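Putative esterase (Bacteroides intestinalis DSM 17393, PDB 5VOL) is a ferulic acid esterase of carbohydrate esterase family 1, hydrolysing ester links that decorate arabinoxylan, and binds calcium. Local coordinates at residues F224-D227 and R228-F232. Numbering follows the deposited sequence.
Sequences FLLD and RNIEF
Leu225 O is gripped twice by Asn229: the backbone N gives the first bond of helix 226-238, in the carbonyl plane, and ND2 adds a second at 2.9 Å. A carbonyl in a helix's first turn can thus accept a side-chain donor besides its backbone N-H, here with ND2 51° out of the carbonyl plane. Asn229 CG lies beside its own backbone N (chi1 -84°), which turns the amide back toward this oxygen; ND2 also donates to Ala164 O. Leu225 itself sits at the N-cap position, its N-H bonded to Asp223 OD1, and a water bridges Phe224 O and Arg228 N. At the next residue, Leu226 O receives Ile230 N at 2.9 Å, and Leu226 CG packs on Ile230 CD1 at 3.8 Å. Asp227 O accepts from Glu231 N, while its carboxylate turns outward to a salt bridge with Arg237 of the second subunit, whose Ile230 meets Ile230 here. Alongside, Arg228 NH1 reaches the syn lone pair of Glu231 OE2 at 2.7 Å, within the guanidinium plane, and NE binds Ile168 O. The turn begins the helix of the beta-alpha-beta unit between strands 214-218 and 244-246 of the alpha/beta-hydrolase sheet, just after Asp223 of the probable Ser139-His252-Asp223 triad; Asn229 and Phe232 pack on strand 214-218, and Phe232 also touches helices 140-151 and 195-200.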
# COMPACT_ATOMS: atom_id res chain seq x y z
N PHE C 224 -15.11 -14.64 9.68
CA PHE C 224 -15.58 -15.57 10.72
C PHE C 224 -14.49 -16.58 11.09
O PHE C 224 -14.58 -17.21 12.14
CB PHE C 224 -16.87 -16.28 10.28
CG PHE C 224 -16.66 -17.41 9.31
CD1 PHE C 224 -16.10 -17.19 8.07
CD2 PHE C 224 -17.08 -18.70 9.62
CE1 PHE C 224 -15.92 -18.23 7.16
CE2 PHE C 224 -16.91 -19.75 8.72
CZ PHE C 224 -16.32 -19.51 7.48
N LEU C 225 -13.45 -16.71 10.27
CA LEU C 225 -12.34 -17.59 10.60
C LEU C 225 -11.15 -16.87 11.25
O LEU C 225 -10.11 -17.48 11.47
CB LEU C 225 -11.87 -18.35 9.35
CG LEU C 225 -12.76 -19.51 8.92
CD1 LEU C 225 -12.37 -20.07 7.56
CD2 LEU C 225 -12.69 -20.61 9.97
N LEU C 226 -11.31 -15.58 11.57
CA LEU C 226 -10.22 -14.82 12.19
C LEU C 226 -9.77 -15.46 13.51
O LEU C 226 -8.58 -15.61 13.75
CB LEU C 226 -10.63 -13.36 12.44
CG LEU C 226 -9.57 -12.51 13.16
CD1 LEU C 226 -8.28 -12.39 12.37
CD2 LEU C 226 -10.09 -11.11 13.48
N ASP C 227 -10.72 -15.86 14.35
CA ASP C 227 -10.36 -16.36 15.67
C ASP C 227 -9.50 -17.63 15.61
O ASP C 227 -8.56 -17.78 16.40
CB ASP C 227 -11.63 -16.60 16.50
CG ASP C 227 -12.20 -15.31 17.07
OD1 ASP C 227 -11.62 -14.22 16.82
OD2 ASP C 227 -13.23 -15.36 17.78
N ARG C 228 -9.79 -18.53 14.67
CA ARG C 228 -8.98 -19.74 14.53
C ARG C 228 -7.60 -19.45 13.95
O ARG C 228 -6.63 -20.14 14.25
CB ARG C 228 -9.68 -20.77 13.64
CG ARG C 228 -10.94 -21.36 14.23
CD ARG C 228 -10.71 -21.93 15.61
NE ARG C 228 -11.83 -22.78 16.04
CZ ARG C 228 -12.20 -22.95 17.30
NH1 ARG C 228 -11.53 -22.34 18.28
NH2 ARG C 228 -13.23 -23.73 17.59
N ASN C 229 -7.51 -18.45 13.07
CA ASN C 229 -6.21 -18.10 12.49
C ASN C 229 -5.34 -17.46 13.55
O ASN C 229 -4.12 -17.63 13.57
CB ASN C 229 -6.38 -17.19 11.27
CG ASN C 229 -6.67 -17.96 10.02
OD1 ASN C 229 -5.76 -18.53 9.41
ND2 ASN C 229 -7.95 -18.03 9.64
N ILE C 230 -5.98 -16.73 14.45
CA ILE C 230 -5.29 -16.14 15.58
C ILE C 230 -4.72 -17.23 16.47
O ILE C 230 -3.56 -17.16 16.89
CB ILE C 230 -6.23 -15.21 16.39
CG1 ILE C 230 -6.45 -13.89 15.64
CG2 ILE C 230 -5.66 -14.97 17.78
CD1 ILE C 230 -7.50 -12.96 16.27
N GLU C 231 -5.52 -18.26 16.75
CA GLU C 231 -5.04 -19.36 17.58
C GLU C 231 -3.87 -20.07 16.92
O GLU C 231 -2.92 -20.48 17.59
CB GLU C 231 -6.17 -20.38 17.85
CG GLU C 231 -7.33 -19.86 18.64
CD GLU C 231 -8.46 -20.89 18.71
OE1 GLU C 231 -8.17 -22.11 18.73
OE2 GLU C 231 -9.63 -20.48 18.70
N PHE C 232 -3.95 -20.25 15.61
CA PHE C 232 -2.84 -20.86 14.90
C PHE C 232 -1.58 -20.01 15.05
O PHE C 232 -0.49 -20.51 15.35
CB PHE C 232 -3.18 -21.04 13.43
CG PHE C 232 -2.03 -21.53 12.60
CD1 PHE C 232 -1.77 -22.88 12.48
CD2 PHE C 232 -1.19 -20.63 11.96
CE1 PHE C 232 -0.70 -23.33 11.71
CE2 PHE C 232 -0.13 -21.07 11.19
CZ PHE C 232 0.12 -22.42 11.07
O HOH W 1 -12.69 -18.55 13.84